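Local coordinates for N-(5'-phosphoribosyl)anthranilate isomerase (Jonesia denitrificans, PDB 4WUI), which probably catalyses the isomerisation of N-(5-phospho-beta-D-ribosyl)anthranilate to 1-(2-carboxyphenylamino)-1-deoxy-D-ribulose 5-phosphate, the third step of tryptophan synthesis from chorismate, at residues G29-A33 / P34-R38; H136-F140 / A141-H145. All blocks are in the same frame, centred on the assembly; numbering follows the deposited sequence.

Contact 1. Residues G29-A33 / P34-R38; sequences GFVHA and PTSPR
The loop that follows the second strand of the TIM barrel folds back on that strand here, bringing Ser36 and Arg38 against Val31 and Ala33. A type I beta turn from Ala33 to Ser36 starts the reversal, closed by the bond from Ser36 N to Ala33 O (2.9 Å, 159° at the hydrogen); the donor stands about 40° out of the carbonyl plane. Ser36 CB lies 4.1 Å from Ala33 CB. Val31 swings CG1 to the side opposite its backbone N (chi1 170°), toward Ser36, whose OG is 3.9 Å from that methyl. The same hydroxyl oxygen accepts from Arg38 N at 2.9 Å, making an ST turn that begins on the last residue of the beta turn. Val31 CB also meets Arg38 CB at 4.1 Å, and a water bridges the two backbones, accepting from Val31 N and donating to Arg38 O. In the conformer given, the Arg38 chain bends at chi2 and carries its guanidinium away to a salt bridge with Glu182, with Pro37 CG against one face, offset toward its rim. His32 starts off away from 34-38, and its ring reaches Leu40 O farther along the loop through ND1, while NE2 meets a bound citrate, probably from the crystallisation liquor.

Contact 2. Residues H136-F140 / A141-H145; sequences HTWDF and AALAH
Asp139 holds CG anti to the backbone N (chi1 -174°), which brings OD1 round to Ala141, whereas Phe140 places CG between its own N and carbonyl carbon (chi1 62°), beside the Ala141 amide. The carboxylate's hold on that amide is modest: Ala141 N reaches Asp139 OD1 at 3.2 Å, a weak bond bent to 128°. The same oxygen lies 3.4 Å from Ala141 CB, and the Phe140 ring comes up to the amide obliquely, its CG 3.7 Å from Ala141 N. Asp139 is also the centre of an inverse gamma turn, in which Phe140 N bonds weakly to Trp138 O. That turn leads straight into a short 3-10 segment, part of the connection between barrel strands 124-128 and 152-155. Its i to i+3 bonds run from Ala142 N to Asp139 O, 3.0 Å, and from Leu143 N to Phe140 O, 3.2 Å; both donors stand well out of the carbonyl planes. Phe140 O takes a second hydrogen from a water, which in turn accepts from Ala144 N and so carries the link past the end of the 3-10 turn. On the buried side Leu143 CD2 touches Trp138 CZ2 at 4.3 Å, obliquely to the indole. Both side chains pack on Leu154 of the neighbouring strand, and Trp138 NE1 is bonded to Thr170 OG1. Trp138 also lies against Ala166 and Thr169 of helix 163-170, so the indole sits between that helix and the barrel wall.

Overall arrangement
Both contacts are local folds of the chain in one TIM barrel, yet their centres are 28 Å apart, with nearest atoms about 16 Å apart and no touch. Contact 1, its centre about 12 Å from the chain centre, joins the end of a barrel strand to the loop that leaves it; contact 2, its centre about 19 Å out, lies within a connection between strands. Both are partly buried: Val31 and Ala33 in contact 1, Trp138 and Leu143 in contact 2, with exposed residues beside them. In contact 1 a serine hydroxyl closes one turn by accepting a backbone N-H, and the arginine finds a charged partner elsewhere. Contact 2 relies mainly on backbone bonds, its carboxylate adding a weak one.

Contact 1. Residues G29-A33 / P34-R38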
loop_
_atom_site.group_PDB
_atom_site.type_symbol
_atom_site.label_atom_id
_atom_site.label_comp_id
_atom_site.label_asym_id
_atom_site.label_seq_id
_atom_site.Cartn_x
_atom_site.Cartn_y
_atom_site.Cartn_z
ATOM N N GLY A 29 -3.054 1.545 -5.394
ATOM C CA GLY A 29 -4.202 1.061 -4.658
ATOM C C GLY A 29 -5.467 1.864 -4.895
ATOM O O GLY A 29 -5.445 3.080 -4.921
ATOM N N PHE A 30 -6.563 1.133 -5.032
ATOM C CA PHE A 30 -7.922 1.669 -5.153
ATOM C C PHE A 30 -8.692 1.176 -3.940
ATOM O O PHE A 30 -8.848 -0.041 -3.749
ATOM C CB PHE A 30 -8.572 1.181 -6.448
ATOM C CG PHE A 30 -7.841 1.622 -7.688
ATOM C CD1 PHE A 30 -7.655 2.979 -7.970
ATOM C CD2 PHE A 30 -7.336 0.703 -8.595
ATOM C CE1 PHE A 30 -6.972 3.375 -9.119
ATOM C CE2 PHE A 30 -6.648 1.134 -9.737
ATOM C CZ PHE A 30 -6.480 2.458 -9.985
ATOM N N VAL A 31 -9.130 2.111 -3.111
ATOM C CA VAL A 31 -9.765 1.790 -1.851
ATOM C C VAL A 31 -11.266 1.626 -2.014
ATOM O O VAL A 31 -11.938 2.485 -2.580
ATOM C CB VAL A 31 -9.447 2.879 -0.818
ATOM C CG1 VAL A 31 -10.286 2.737 0.457
ATOM C CG2 VAL A 31 -7.973 2.894 -0.506
ATOM N N HIS A 32 -11.784 0.510 -1.500
ATOM C CA HIS A 32 -13.192 0.259 -1.398
ATOM C C HIS A 32 -13.464 0.020 0.070
ATOM O O HIS A 32 -13.144 -1.039 0.600
ATOM C CB HIS A 32 -13.597 -0.955 -2.220
ATOM C CG HIS A 32 -15.055 -1.231 -2.183
ATOM N ND1 HIS A 32 -15.994 -0.500 -2.887
ATOM C CD2 HIS A 32 -15.736 -2.183 -1.522
ATOM C CE1 HIS A 32 -17.197 -0.982 -2.642
ATOM N NE2 HIS A 32 -17.068 -2.002 -1.815
ATOM N N ALA A 33 -13.953 1.064 0.731
ATOM C CA ALA A 33 -14.069 1.109 2.202
ATOM C C ALA A 33 -14.913 2.336 2.485
ATOM O O ALA A 33 -14.407 3.451 2.486
ATOM C CB ALA A 33 -12.712 1.241 2.870
ATOM N N PRO A 34 -16.228 2.152 2.668
ATOM C CA PRO A 34 -17.137 3.300 2.813
ATOM C C PRO A 34 -16.821 4.253 3.954
ATOM O O PRO A 34 -17.366 5.354 3.998
ATOM C CB PRO A 34 -18.503 2.633 3.023
ATOM C CG PRO A 34 -18.398 1.356 2.281
ATOM C CD PRO A 34 -16.994 0.888 2.549
ATOM N N THR A 35 -16.009 3.837 4.904
ATOM C CA THR A 35 -15.584 4.704 5.995
ATOM C C THR A 35 -14.396 5.593 5.645
ATOM O O THR A 35 -13.988 6.388 6.491
ATOM C CB THR A 35 -15.227 3.876 7.262
ATOM O OG1 THR A 35 -14.172 2.964 6.961
ATOM C CG2 THR A 35 -16.433 3.089 7.729
ATOM N N SER A 36 -13.829 5.441 4.447
ATOM C CA SER A 36 -12.604 6.158 4.059
ATOM C C SER A 36 -12.917 7.294 3.115
ATOM O O SER A 36 -13.751 7.149 2.210
ATOM C CB SER A 36 -11.667 5.208 3.318
ATOM O OG SER A 36 -10.588 5.902 2.710
ATOM N N PRO A 37 -12.177 8.403 3.230
ATOM C CA PRO A 37 -12.332 9.477 2.242
ATOM C C PRO A 37 -11.799 9.100 0.860
ATOM O O PRO A 37 -12.057 9.833 -0.092
ATOM C CB PRO A 37 -11.518 10.627 2.824
ATOM C CG PRO A 37 -10.455 9.946 3.645
ATOM C CD PRO A 37 -11.181 8.748 4.257
ATOM N N ARG A 38 -11.065 8.000 0.755
ATOM C CA ARG A 38 -10.554 7.507 -0.517
ATOM C C ARG A 38 -11.480 6.479 -1.165
ATOM O O ARG A 38 -11.139 5.919 -2.202
ATOM C CB ARG A 38 -9.129 6.954 -0.325
ATOM C CG ARG A 38 -8.164 8.006 0.166
ATOM C CD ARG A 38 -7.658 7.750 1.541
ATOM N NE ARG A 38 -6.878 8.858 2.048
ATOM C CZ ARG A 38 -6.852 9.192 3.321
ATOM N NH1 ARG A 38 -7.476 8.466 4.234
ATOM N NH2 ARG A 38 -6.198 10.268 3.676
HETATM O O HOH W 1 -8.846 4.946 -3.585
#

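Contact 2. Residues H136-F140 / A141-H145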
loop_
_atom_site.group_PDB
_atom_site.type_symbol
_atom_site.label_atom_id
_atom_site.label_comp_id
_atom_site.label_asym_id
_atom_site.label_seq_id
_atom_site.Cartn_x
_atom_site.Cartn_y
_atom_site.Cartn_z
ATOM N N HIS A 136 11.392 14.437 14.669
ATOM C CA HIS A 136 12.182 15.115 13.635
ATOM C C HIS A 136 12.864 14.119 12.714
ATOM O O HIS A 136 13.100 14.401 11.527
ATOM C CB HIS A 136 13.252 16.006 14.278
ATOM C CG HIS A 136 12.725 17.291 14.829
ATOM N ND1 HIS A 136 11.415 17.694 14.667
ATOM C CD2 HIS A 136 13.341 18.275 15.523
ATOM C CE1 HIS A 136 11.242 18.863 15.257
ATOM N NE2 HIS A 136 12.397 19.238 15.782
ATOM N N THR A 137 13.226 12.960 13.271
ATOM C CA THR A 137 13.853 11.913 12.493
ATOM C C THR A 137 13.101 10.592 12.691
ATOM O O THR A 137 12.431 10.405 13.707
ATOM C CB THR A 137 15.377 11.766 12.836
ATOM O OG1 THR A 137 15.543 11.347 14.197
ATOM C CG2 THR A 137 16.132 13.090 12.622
ATOM N N TRP A 138 13.225 9.693 11.716
ATOM C CA TRP A 138 12.458 8.456 11.663
ATOM C C TRP A 138 12.857 7.529 12.810
ATOM O O TRP A 138 14.049 7.248 12.987
ATOM C CB TRP A 138 12.708 7.769 10.329
ATOM C CG TRP A 138 11.995 6.482 10.168
ATOM C CD1 TRP A 138 12.557 5.217 10.263
ATOM C CD2 TRP A 138 10.610 6.282 9.894
ATOM N NE1 TRP A 138 11.599 4.268 10.057
ATOM C CE2 TRP A 138 10.393 4.887 9.815
ATOM C CE3 TRP A 138 9.528 7.145 9.671
ATOM C CZ2 TRP A 138 9.124 4.350 9.545
ATOM C CZ3 TRP A 138 8.279 6.608 9.384
ATOM C CH2 TRP A 138 8.091 5.231 9.336
ATOM N N ASP A 139 11.881 7.009 13.559
ATOM C CA ASP A 139 12.177 6.189 14.719
ATOM C C ASP A 139 12.415 4.753 14.277
ATOM O O ASP A 139 11.525 3.898 14.387
ATOM C CB ASP A 139 11.077 6.267 15.761
ATOM C CG ASP A 139 11.453 5.536 17.032
ATOM O OD1 ASP A 139 12.585 4.999 17.142
ATOM O OD2 ASP A 139 10.608 5.529 17.926
ATOM N N PHE A 140 13.618 4.473 13.794
ATOM C CA PHE A 140 13.896 3.147 13.269
ATOM C C PHE A 140 13.871 2.085 14.362
ATOM O O PHE A 140 13.723 0.892 14.051
ATOM C CB PHE A 140 15.151 3.078 12.409
ATOM C CG PHE A 140 16.458 3.432 13.095
ATOM C CD1 PHE A 140 17.224 2.437 13.724
ATOM C CD2 PHE A 140 16.982 4.714 12.998
ATOM C CE1 PHE A 140 18.469 2.757 14.247
ATOM C CE2 PHE A 140 18.235 5.026 13.519
ATOM C CZ PHE A 140 18.976 4.043 14.155
ATOM N N ALA A 141 13.952 2.474 15.632
ATOM C CA ALA A 141 13.828 1.526 16.718
ATOM C C ALA A 141 12.471 0.874 16.777
ATOM O O ALA A 141 12.332 -0.212 17.352
ATOM C CB ALA A 141 14.128 2.159 18.030
ATOM N N ALA A 142 11.442 1.529 16.231
ATOM C CA ALA A 142 10.087 0.981 16.248
ATOM C C ALA A 142 9.930 -0.233 15.323
ATOM O O ALA A 142 8.937 -0.970 15.441
ATOM C CB ALA A 142 9.086 2.054 15.882
ATOM N N LEU A 143 10.857 -0.406 14.376
ATOM C CA LEU A 143 10.801 -1.518 13.418
ATOM C C LEU A 143 11.905 -2.488 13.891
ATOM O O LEU A 143 11.655 -3.282 14.795
ATOM C CB LEU A 143 10.953 -1.026 11.972
ATOM C CG LEU A 143 9.711 -0.465 11.237
ATOM C CD1 LEU A 143 8.618 -1.482 11.085
ATOM C CD2 LEU A 143 9.202 0.777 11.900
ATOM N N ALA A 144 13.111 -2.373 13.335
ATOM C CA ALA A 144 14.309 -3.011 13.893
ATOM C C ALA A 144 14.116 -4.531 13.938
ATOM O O ALA A 144 13.903 -5.125 12.881
ATOM C CB ALA A 144 14.677 -2.345 15.231
ATOM N N HIS A 145 14.184 -5.153 15.117
ATOM C CA HIS A 145 14.045 -6.604 15.192
ATOM C C HIS A 145 12.699 -7.121 14.697
ATOM O O HIS A 145 12.567 -8.314 14.445
ATOM C CB HIS A 145 14.326 -7.134 16.601
ATOM C CG HIS A 145 13.301 -6.781 17.625
ATOM N ND1 HIS A 145 13.366 -5.635 18.393
ATOM C CD2 HIS A 145 12.167 -7.418 18.000
ATOM C CE1 HIS A 145 12.308 -5.578 19.188
ATOM N NE2 HIS A 145 11.579 -6.655 18.976
HETATM O O HOH W 2 14.300 -0.406 11.630
#